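Local coordinates for protein catalase (Bacillus pumilus, PDB 4QOL) that uses heme to break hydrogen peroxide down to water and oxygen, and shows peroxidase-like reactivity toward phenolic substrates, at residues E85-D90 against Y119-N124; F95-H100 against L108-G113; E185-N190 against R225-E230; A258-V263 against V295-L300. All coordinates share one frame; numbering follows the deposited sequence.

Contact 1: E85-D90 against Y119-N124; sequences EGKQTD and YTEEGN. With NA (sodium ion), chain I.
Tyr119 and Asp90 join strands 113-120 and 88-96, antiparallel neighbours in the curled sheet of the catalase beta-barrel, just ahead of the hairpin whose type I turn spans Thr120 to Gly123. The amide of Tyr119 donates to Asp90 O at 3.0 Å, and its N-H...O angle of 178° makes the bond almost straight. The side chain of Tyr119 starts beside the same carbonyl. Its CB lies 3.8 Å from Asp90 O. CG stays beside the backbone N (chi1 -62°), which brings Tyr119 CD2 to 3.4 Å from Asp90 O, with that oxygen at the ring edge. At the tip, OH bonds to Val357 O, while the ring stacks with Tyr361, whose hydroxyl also holds Asp90 OD2.

A water extends the pairing, accepting from Asp90 N and donating to Tyr119 O. On Thr89, CG2 packs 3.7 Å from that same Tyr119 O. The hairpin end is fixed by Thr120 OG1, which accepts from Glu122 N as an ST turn and donates to Gly123 O at 2.6 Å, in the carbonyl plane on a lone pair.

Farther out, the side chains of Lys87 and Glu121 cross at about a right angle. Lys87 NZ and Glu121 OE1 form a salt bridge at 3.0 Å, whose hydrogen bond is weak; NZ also bonds to Ala80 O and Ser83 OG. At the start of the segment lies a sodium site completed by Ser72 OG and four waters, where Glu85 OE2 binds the ion at 2.2 Å.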
# COMPACT_ATOMS: atom_id res chain seq x y z
N GLU A 85 -11.37 37.76 23.60
CA GLU A 85 -12.31 38.35 22.67
C GLU A 85 -11.59 38.82 21.44
O GLU A 85 -10.55 39.45 21.51
CB GLU A 85 -13.03 39.57 23.28
CG GLU A 85 -14.05 39.20 24.33
CD GLU A 85 -13.49 38.82 25.73
OE1 GLU A 85 -12.25 39.03 26.01
OE2 GLU A 85 -14.30 38.21 26.52
N GLY A 86 -12.16 38.52 20.28
CA GLY A 86 -11.59 38.99 19.02
C GLY A 86 -10.56 38.05 18.41
O GLY A 86 -10.20 38.23 17.24
N LYS A 87 -10.10 37.06 19.16
CA LYS A 87 -9.07 36.19 18.64
C LYS A 87 -9.60 35.35 17.46
O LYS A 87 -10.64 34.72 17.57
CB LYS A 87 -8.56 35.25 19.74
CG LYS A 87 -7.36 34.45 19.27
CD LYS A 87 -6.75 33.70 20.44
CE LYS A 87 -5.26 33.60 20.35
NZ LYS A 87 -4.75 33.31 21.73
N GLN A 88 -8.87 35.37 16.35
CA GLN A 88 -9.24 34.68 15.13
C GLN A 88 -8.30 33.48 14.91
O GLN A 88 -7.09 33.60 14.99
CB GLN A 88 -9.18 35.62 13.94
CG GLN A 88 -10.15 36.77 14.07
CD GLN A 88 -10.06 37.78 12.93
OE1 GLN A 88 -9.36 37.57 11.95
NE2 GLN A 88 -10.83 38.86 13.03
N THR A 89 -8.90 32.37 14.54
CA THR A 89 -8.18 31.14 14.20
C THR A 89 -8.70 30.68 12.85
O THR A 89 -9.92 30.59 12.63
CB THR A 89 -8.47 30.09 15.24
OG1 THR A 89 -8.04 30.59 16.50
CG2 THR A 89 -7.76 28.76 14.95
N ASP A 90 -7.77 30.32 11.95
CA ASP A 90 -8.14 29.73 10.70
C ASP A 90 -8.79 28.33 10.91
O ASP A 90 -8.35 27.58 11.78
CB ASP A 90 -6.90 29.60 9.76
CG ASP A 90 -6.47 30.91 9.17
OD1 ASP A 90 -7.19 31.93 9.31
OD2 ASP A 90 -5.40 30.94 8.53
N TYR A 119 -6.74 25.59 13.30
CA TYR A 119 -5.28 25.67 13.21
C TYR A 119 -4.70 26.56 14.31
O TYR A 119 -4.32 27.71 14.08
CB TYR A 119 -4.87 26.11 11.83
CG TYR A 119 -5.27 25.22 10.68
CD1 TYR A 119 -4.47 24.11 10.30
CD2 TYR A 119 -6.36 25.52 9.92
CE1 TYR A 119 -4.83 23.31 9.22
CE2 TYR A 119 -6.70 24.74 8.84
CZ TYR A 119 -5.93 23.65 8.50
OH TYR A 119 -6.28 22.90 7.36
N THR A 120 -4.66 26.03 15.54
CA THR A 120 -4.37 26.89 16.70
C THR A 120 -2.86 27.08 16.90
O THR A 120 -2.05 26.30 16.38
CB THR A 120 -5.02 26.43 18.05
OG1 THR A 120 -4.15 25.59 18.81
CG2 THR A 120 -6.37 25.68 17.78
N GLU A 121 -2.52 28.04 17.75
CA GLU A 121 -1.12 28.29 18.08
C GLU A 121 -0.50 27.20 18.98
O GLU A 121 0.71 27.12 19.06
CB GLU A 121 -0.98 29.70 18.63
CG GLU A 121 -1.42 29.88 20.05
CD GLU A 121 -1.78 31.31 20.36
OE1 GLU A 121 -2.90 31.70 20.07
OE2 GLU A 121 -0.92 32.00 20.97
N GLU A 122 -1.31 26.36 19.64
CA GLU A 122 -0.85 25.24 20.43
C GLU A 122 -1.12 23.87 19.78
O GLU A 122 -1.15 22.85 20.46
CB GLU A 122 -1.42 25.29 21.87
CG GLU A 122 -0.83 26.45 22.66
CD GLU A 122 -1.27 26.56 24.11
OE1 GLU A 122 -2.21 25.92 24.57
OE2 GLU A 122 -0.59 27.33 24.83
N GLY A 123 -1.36 23.89 18.46
CA GLY A 123 -1.61 22.67 17.70
C GLY A 123 -2.99 22.67 17.05
O GLY A 123 -3.85 23.54 17.29
N ASN A 124 -3.19 21.71 16.16
CA ASN A 124 -4.45 21.56 15.53
C ASN A 124 -5.45 20.95 16.51
O ASN A 124 -5.20 19.92 17.12
CB ASN A 124 -4.33 20.73 14.21
CG ASN A 124 -3.75 21.54 13.08
OD1 ASN A 124 -3.46 22.70 13.21
ND2 ASN A 124 -3.61 20.90 11.90
NA NA I . -13.65 37.69 28.56
O HOH W 1 -12.07 38.72 28.52
O HOH W 2 -5.03 30.19 12.80
O HOH W 3 -14.90 39.31 28.70
O HOH W 4 -15.55 36.51 28.55
O HOH W 5 -13.27 37.39 30.49

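Contact 2: F95-H100 against L108-G113; sequences FSTVIH and LRDPRG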
# COMPACT_ATOMS: atom_id res chain seq x y z
N PHE A 95 -17.99 18.81 5.33
CA PHE A 95 -19.38 18.35 5.53
C PHE A 95 -19.53 17.10 4.77
O PHE A 95 -18.86 16.94 3.70
CB PHE A 95 -20.39 19.40 5.05
CG PHE A 95 -20.28 20.73 5.79
CD1 PHE A 95 -20.68 20.89 7.10
CD2 PHE A 95 -19.77 21.84 5.12
CE1 PHE A 95 -20.61 22.14 7.72
CE2 PHE A 95 -19.69 23.09 5.73
CZ PHE A 95 -20.09 23.24 7.01
N SER A 96 -20.45 16.23 5.16
CA SER A 96 -20.57 14.96 4.51
C SER A 96 -21.93 14.32 4.80
O SER A 96 -22.62 14.68 5.78
CB SER A 96 -19.45 14.02 5.00
OG SER A 96 -19.41 13.97 6.40
N THR A 97 -22.32 13.33 3.98
CA THR A 97 -23.25 12.30 4.42
C THR A 97 -22.52 11.20 5.12
O THR A 97 -21.35 11.39 5.50
CB THR A 97 -24.07 11.75 3.19
OG1 THR A 97 -23.21 11.13 2.26
CG2 THR A 97 -24.86 12.93 2.46
N VAL A 98 -23.13 10.06 5.36
CA VAL A 98 -22.52 9.00 6.15
C VAL A 98 -22.31 7.67 5.45
O VAL A 98 -21.18 7.17 5.41
CB VAL A 98 -23.27 8.74 7.49
CG1 VAL A 98 -22.56 7.60 8.26
CG2 VAL A 98 -23.36 10.01 8.27
N ILE A 99 -23.36 7.07 4.92
CA ILE A 99 -23.36 5.65 4.63
C ILE A 99 -22.89 5.34 3.20
O ILE A 99 -22.12 4.43 3.01
CB ILE A 99 -24.72 5.04 4.92
CG1 ILE A 99 -24.92 4.98 6.45
CG2 ILE A 99 -24.90 3.65 4.28
CD1 ILE A 99 -23.95 4.09 7.25
N HIS A 100 -23.36 6.08 2.23
CA HIS A 100 -23.17 5.60 0.85
C HIS A 100 -21.82 6.13 0.32
O HIS A 100 -21.19 6.97 0.94
CB HIS A 100 -24.33 5.94 -0.07
CG HIS A 100 -25.56 5.15 0.22
ND1 HIS A 100 -25.85 3.95 -0.39
CD2 HIS A 100 -26.52 5.34 1.16
CE1 HIS A 100 -27.00 3.49 0.07
NE2 HIS A 100 -27.42 4.30 1.03
N LEU A 108 -30.14 11.73 0.30
CA LEU A 108 -30.49 10.60 1.12
C LEU A 108 -30.64 10.95 2.59
O LEU A 108 -30.06 11.90 3.06
CB LEU A 108 -29.42 9.53 0.98
CG LEU A 108 -28.99 9.12 -0.43
CD1 LEU A 108 -27.97 7.99 -0.45
CD2 LEU A 108 -30.22 8.69 -1.26
N ARG A 109 -31.40 10.12 3.31
CA ARG A 109 -31.56 10.28 4.74
C ARG A 109 -30.27 9.84 5.41
O ARG A 109 -29.76 8.76 5.07
CB ARG A 109 -32.76 9.46 5.23
CG ARG A 109 -33.02 9.62 6.72
CD ARG A 109 -34.32 8.98 7.20
NE ARG A 109 -35.47 9.41 6.39
CZ ARG A 109 -36.06 10.59 6.47
NH1 ARG A 109 -35.76 11.47 7.44
NH2 ARG A 109 -36.96 10.88 5.60
N ASP A 110 -29.76 10.63 6.33
CA ASP A 110 -28.47 10.29 7.01
C ASP A 110 -28.22 11.42 7.99
O ASP A 110 -28.53 12.56 7.68
CB ASP A 110 -27.30 10.27 5.99
CG ASP A 110 -26.56 8.91 5.88
OD1 ASP A 110 -26.86 7.92 6.60
OD2 ASP A 110 -25.75 8.76 4.87
N PRO A 111 -27.51 11.14 9.10
CA PRO A 111 -26.77 12.27 9.73
C PRO A 111 -25.86 12.94 8.70
O PRO A 111 -25.53 12.33 7.66
CB PRO A 111 -25.97 11.60 10.80
CG PRO A 111 -26.56 10.25 10.96
CD PRO A 111 -27.02 9.86 9.61
N ARG A 112 -25.56 14.19 8.92
CA ARG A 112 -24.51 14.84 8.20
C ARG A 112 -23.30 15.09 9.07
O ARG A 112 -23.43 15.59 10.20
CB ARG A 112 -25.01 16.18 7.68
CG ARG A 112 -25.57 16.17 6.23
CD ARG A 112 -26.64 15.14 5.99
NE ARG A 112 -27.16 15.16 4.58
CZ ARG A 112 -28.05 14.28 4.16
NH1 ARG A 112 -28.52 13.37 4.97
NH2 ARG A 112 -28.45 14.29 2.90
N GLY A 113 -22.12 14.84 8.51
CA GLY A 113 -20.88 15.22 9.20
C GLY A 113 -20.63 16.69 9.14
O GLY A 113 -20.96 17.37 8.17
O HOH W 6 -25.44 8.14 2.28
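Asp110 OD2 is gripped by two successive amides, Val98 N at 3.0 Å and Ile99 N at 2.9 Å, within the loop that connects antiparallel strands 88-96 and 113-120 of the catalase barrel. Both donors reach the oxygen from the same face of the carboxylate: Val98 N lies 61° out of its plane, whereas Ile99 N comes on the syn side and closer to it. A water donates to OD2 and accepts from His100 N, so a third consecutive amide is linked to the same oxygen through the water.

At the mouth of the loop, Ser96 and Gly113 form an antiparallel hydrogen-bonded pair, with Gly113 N donating to Ser96 O at 2.8 Å. Ser96 OG bonds to His57 ND1, and Gly113 touches the heme, so this end of the loop borders the pocket. Val98 CG2 presses to 3.2 Å from Pro111 O, a buried carbonyl that has no polar partner.

Arg112 folds back on its own segment. Arg112 NH1 and NH2 meet Leu108 O end-on, each at 2.9 Å, and NH1 also donates to Asp110 O. With its rotation fixed by these in-plane bonds, the Arg112 guanidinium carries Thr97 CG2 3.6 Å above one face, offset toward the rim.

Contact 3: E185-N190 against R225-E230; sequences EGIPAN and RNLSME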
# COMPACT_ATOMS: atom_id res chain seq x y z
N GLU A 185 -35.40 16.36 9.67
CA GLU A 185 -33.99 16.79 9.81
C GLU A 185 -33.02 15.66 9.40
O GLU A 185 -31.82 15.92 9.22
CB GLU A 185 -33.67 17.28 11.25
CG GLU A 185 -32.42 18.13 11.28
CD GLU A 185 -32.17 18.78 12.65
OE1 GLU A 185 -33.10 18.88 13.47
OE2 GLU A 185 -31.06 19.25 12.86
N GLY A 186 -33.53 14.44 9.15
CA GLY A 186 -32.75 13.42 8.51
C GLY A 186 -32.32 13.71 7.07
O GLY A 186 -31.39 13.07 6.59
N ILE A 187 -32.92 14.73 6.44
CA ILE A 187 -32.49 15.23 5.17
C ILE A 187 -32.39 16.76 5.21
O ILE A 187 -33.31 17.47 4.79
CB ILE A 187 -33.42 14.82 4.01
CG1 ILE A 187 -33.84 13.36 4.12
CG2 ILE A 187 -32.70 15.10 2.68
CD1 ILE A 187 -34.77 12.88 3.04
N PRO A 188 -31.27 17.30 5.70
CA PRO A 188 -31.02 18.71 5.57
C PRO A 188 -31.13 19.24 4.14
O PRO A 188 -30.80 18.53 3.22
CB PRO A 188 -29.58 18.89 6.14
CG PRO A 188 -29.43 17.71 7.07
CD PRO A 188 -30.15 16.58 6.33
N ALA A 189 -31.56 20.51 3.97
CA ALA A 189 -31.74 21.03 2.63
C ALA A 189 -30.40 21.14 1.90
O ALA A 189 -30.35 21.06 0.63
CB ALA A 189 -32.44 22.37 2.66
N ASN A 190 -29.37 21.45 2.68
CA ASN A 190 -28.02 21.56 2.18
C ASN A 190 -27.07 21.68 3.44
O ASN A 190 -27.52 21.53 4.54
CB ASN A 190 -27.90 22.78 1.24
CG ASN A 190 -28.34 24.06 1.91
OD1 ASN A 190 -27.77 24.47 2.92
ND2 ASN A 190 -29.36 24.76 1.33
N ARG A 225 -32.93 24.30 7.78
CA ARG A 225 -33.99 23.90 6.83
C ARG A 225 -33.84 22.52 6.33
O ARG A 225 -32.70 22.08 6.09
CB ARG A 225 -34.02 24.83 5.61
CG ARG A 225 -35.22 24.64 4.74
CD ARG A 225 -35.37 25.77 3.73
NE ARG A 225 -34.23 25.93 2.83
CZ ARG A 225 -34.07 25.32 1.64
NH1 ARG A 225 -34.95 24.45 1.17
NH2 ARG A 225 -32.97 25.54 0.95
N ASN A 226 -34.94 21.79 6.23
CA ASN A 226 -34.96 20.38 6.00
C ASN A 226 -35.79 20.07 4.73
O ASN A 226 -36.54 20.92 4.23
CB ASN A 226 -35.55 19.61 7.17
CG ASN A 226 -34.84 19.89 8.47
OD1 ASN A 226 -35.49 20.17 9.51
ND2 ASN A 226 -33.55 19.93 8.41
N LEU A 227 -35.67 18.84 4.25
CA LEU A 227 -36.45 18.34 3.11
C LEU A 227 -37.35 17.20 3.51
O LEU A 227 -36.93 16.24 4.18
CB LEU A 227 -35.55 17.85 1.95
CG LEU A 227 -34.46 18.80 1.49
CD1 LEU A 227 -33.55 18.17 0.45
CD2 LEU A 227 -35.05 20.09 0.95
N SER A 228 -38.62 17.28 3.04
CA SER A 228 -39.50 16.10 3.09
C SER A 228 -38.99 15.02 2.14
O SER A 228 -38.17 15.30 1.28
CB SER A 228 -40.94 16.49 2.71
OG SER A 228 -40.97 16.84 1.31
N MET A 229 -39.50 13.80 2.27
CA MET A 229 -39.14 12.78 1.32
C MET A 229 -39.40 13.23 -0.10
O MET A 229 -38.60 12.95 -0.99
CB MET A 229 -39.83 11.45 1.62
CG MET A 229 -39.40 10.83 2.95
SD MET A 229 -40.15 9.22 3.30
CE MET A 229 -39.82 8.26 1.85
N GLU A 230 -40.58 13.82 -0.34
CA GLU A 230 -40.95 14.23 -1.70
C GLU A 230 -40.11 15.42 -2.21
O GLU A 230 -39.69 15.42 -3.34
CB GLU A 230 -42.46 14.49 -1.84
CG GLU A 230 -43.23 14.76 -0.58
CD GLU A 230 -43.33 13.59 0.41
OE1 GLU A 230 -43.05 13.88 1.59
OE2 GLU A 230 -43.69 12.42 0.07
O HOH W 7 -35.36 20.39 12.58
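An isolated beta bridge between Pro188 and Asn226 pins the loop after helix 175-181 to the residues that lead into helix 229-236 of the catalase fold. Two backbone bonds frame it: Leu227 N donates to Ile187 O at 2.8 Å, and Ala189 N to Arg225 O at 2.9 Å. The second is the straighter of the two, with an N-H...O angle of 162°, although neither segment continues as a strand here.

Leu227 points into the opposite loop and packs beside the bridge. Leu227 CG rests 3.7 Å from Ala189 CA, while the two methyls divide the neighbours between them: CD1 meets Ile187 CG2 at 3.9 Å and CD2 meets Ala189 CB. Leu227 also packs on Ile235, which links the loop to the helix, and the next residue, Ser228, is the N-cap of that helix.

Asn226 lays its amide against the backbone of Glu185, with Asn226 ND2 3.5 Å from Glu185 CA. The amide and carboxylate planes are 18° apart, and one water donates to both Asn226 OD1 and Glu185 OE1. Glu185 OE2 is engaged in a salt bridge with Arg195.

Arg225 starts with CG anti to the backbone N (chi1 -169°) and bends at chi3, swinging its guanidinium over Ala189. NE forms a salt bridge with Glu193 OE2, and Glu193 OE1 accepts from Asn190 ND2. Ala189 CB sits 3.4 Å above the Arg225 guanidinium plane, over its centre.

Contact 4: A258-V263 against V295-L300; sequences AWDLYV and VGRMTL
A classic beta bulge interrupts an antiparallel strand pair of the catalase barrel: two residues, Val295 and Gly296, stand opposite the single residue Leu261. Leu261 O accepts from Val295 N at 2.8 Å and, weakly, from Gly296 N at 3.5 Å, while Leu261 N donates to Gly296 O. Beyond the non-hydrogen-bonded pair Asp260 and Arg297, Trp259 and Met298 each donate an N-H to the other's carbonyl. The segment axes run at 155° to each other, close to antiparallel.

Ala258, Asp260, Arg297 and Thr299 line one face. Arg297 is extended from CG to NE, with CG anti to the backbone N (chi1 -178°), and Arg297 NH1 forms a salt bridge with Asp260 OD1 at 2.9 Å. The acceptor is met on its syn side, but the carboxylate and guanidinium planes are 51° apart, so the two groups are not coplanar. Ala258 CB lies against one guanidinium face, 3.6 Å from Arg297 NE.

The other face is apolar. Trp259 reaches Leu300 CD1 with CZ3 at 3.7 Å and Met298 CE with CE3 at 4.1 Å; its NE1 bonds to Met194 O. From the bulge itself, Val295 CG2 meets Val263 CG2 at 3.9 Å.

Strand 211-220 flanks 258-267 in the sheet and strand 60-69 flanks 293-302, while Met298 and Leu300 touch Val93 of strand 88-96, the next strand beyond 60-69.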
# COMPACT_ATOMS: atom_id res chain seq x y z
N ALA A 258 -22.26 30.92 7.83
CA ALA A 258 -21.65 31.03 9.12
C ALA A 258 -22.43 30.24 10.13
O ALA A 258 -23.62 29.98 9.96
CB ALA A 258 -21.53 32.51 9.54
N TRP A 259 -21.77 29.97 11.25
CA TRP A 259 -22.38 29.31 12.40
C TRP A 259 -21.86 29.96 13.63
O TRP A 259 -20.63 30.20 13.80
CB TRP A 259 -22.01 27.83 12.48
CG TRP A 259 -22.64 26.99 11.41
CD1 TRP A 259 -23.69 26.15 11.55
CD2 TRP A 259 -22.22 26.90 10.03
NE1 TRP A 259 -23.98 25.56 10.33
CE2 TRP A 259 -23.09 26.01 9.39
CE3 TRP A 259 -21.18 27.48 9.30
CZ2 TRP A 259 -22.95 25.64 8.07
CZ3 TRP A 259 -21.04 27.15 7.97
CH2 TRP A 259 -21.96 26.25 7.35
N ASP A 260 -22.78 30.19 14.56
CA ASP A 260 -22.38 30.58 15.89
C ASP A 260 -22.13 29.37 16.72
O ASP A 260 -22.92 28.42 16.73
CB ASP A 260 -23.46 31.49 16.54
CG ASP A 260 -23.55 32.86 15.88
OD1 ASP A 260 -22.52 33.40 15.42
OD2 ASP A 260 -24.66 33.42 15.83
N LEU A 261 -21.03 29.42 17.46
CA LEU A 261 -20.68 28.36 18.43
C LEU A 261 -21.21 28.69 19.83
O LEU A 261 -20.92 29.74 20.34
CB LEU A 261 -19.14 28.24 18.54
CG LEU A 261 -18.67 27.06 19.36
CD1 LEU A 261 -19.13 25.71 18.78
CD2 LEU A 261 -17.15 27.10 19.45
N TYR A 262 -22.00 27.78 20.39
CA TYR A 262 -22.48 27.83 21.74
C TYR A 262 -21.98 26.61 22.49
O TYR A 262 -21.82 25.54 21.92
CB TYR A 262 -23.99 27.81 21.79
CG TYR A 262 -24.65 29.06 21.29
CD1 TYR A 262 -24.83 29.24 19.95
CD2 TYR A 262 -25.00 30.10 22.17
CE1 TYR A 262 -25.38 30.42 19.44
CE2 TYR A 262 -25.56 31.27 21.67
CZ TYR A 262 -25.78 31.39 20.29
OH TYR A 262 -26.34 32.57 19.82
N VAL A 263 -21.75 26.77 23.79
CA VAL A 263 -21.50 25.63 24.65
C VAL A 263 -22.49 25.54 25.78
O VAL A 263 -23.09 26.52 26.20
CB VAL A 263 -20.07 25.62 25.23
CG1 VAL A 263 -19.07 25.45 24.09
CG2 VAL A 263 -19.77 26.86 26.04
N VAL A 295 -19.97 31.45 22.32
CA VAL A 295 -18.51 31.50 22.28
C VAL A 295 -17.99 32.39 21.18
O VAL A 295 -17.12 33.26 21.41
CB VAL A 295 -17.89 30.11 22.21
CG1 VAL A 295 -16.36 30.22 22.17
CG2 VAL A 295 -18.41 29.26 23.33
N GLY A 296 -18.49 32.20 19.98
CA GLY A 296 -17.99 32.91 18.85
C GLY A 296 -18.61 32.46 17.57
O GLY A 296 -19.69 31.84 17.58
N ARG A 297 -18.00 32.89 16.48
CA ARG A 297 -18.60 32.66 15.19
C ARG A 297 -17.59 32.20 14.15
O ARG A 297 -16.46 32.70 14.10
CB ARG A 297 -19.27 33.95 14.63
CG ARG A 297 -19.97 33.79 13.28
CD ARG A 297 -20.54 35.17 12.94
NE ARG A 297 -21.50 35.29 11.86
CZ ARG A 297 -22.82 35.21 11.94
NH1 ARG A 297 -23.45 34.84 13.05
NH2 ARG A 297 -23.53 35.40 10.84
N MET A 298 -18.00 31.19 13.40
CA MET A 298 -17.19 30.63 12.30
C MET A 298 -17.82 31.00 10.94
O MET A 298 -19.02 30.77 10.70
CB MET A 298 -17.10 29.10 12.41
CG MET A 298 -16.39 28.46 11.21
SD MET A 298 -16.15 26.68 11.49
CE MET A 298 -17.81 26.04 11.23
N THR A 299 -17.02 31.56 10.07
CA THR A 299 -17.44 31.97 8.74
C THR A 299 -16.60 31.20 7.75
O THR A 299 -15.36 31.23 7.82
CB THR A 299 -17.25 33.48 8.52
OG1 THR A 299 -17.96 34.15 9.56
CG2 THR A 299 -17.75 33.92 7.21
N LEU A 300 -17.25 30.56 6.81
CA LEU A 300 -16.54 29.88 5.72
C LEU A 300 -16.51 30.73 4.46
O LEU A 300 -17.58 31.07 3.91
CB LEU A 300 -17.21 28.54 5.43
CG LEU A 300 -17.28 27.60 6.65
CD1 LEU A 300 -17.87 26.28 6.22
CD2 LEU A 300 -15.91 27.43 7.30

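How the contacts relate
Contacts 1, 2 and 4 reach one curled sheet, and contact 2 is nested along the chain inside the loop closed by contact 1. Those two share strand 88-96 yet do not touch, their centres about 28 Å apart. Contact 4 meets contact 2 where Phe95 CZ lies 3.6 Å from Trp259 CH2, and its centre is about 14 Å from that of contact 1. Contact 3 adjoins contact 2: Asp110 N and Gly186 O, 2.9 Å apart, probably hydrogen-bond. Measured from side chain to nearest heme, Tyr119 of contact 1, Leu300 of contact 4 and Pro188 of contact 3 stand about 12, 12 and 13 Å away, against about 3 Å for Gly113 of contact 2.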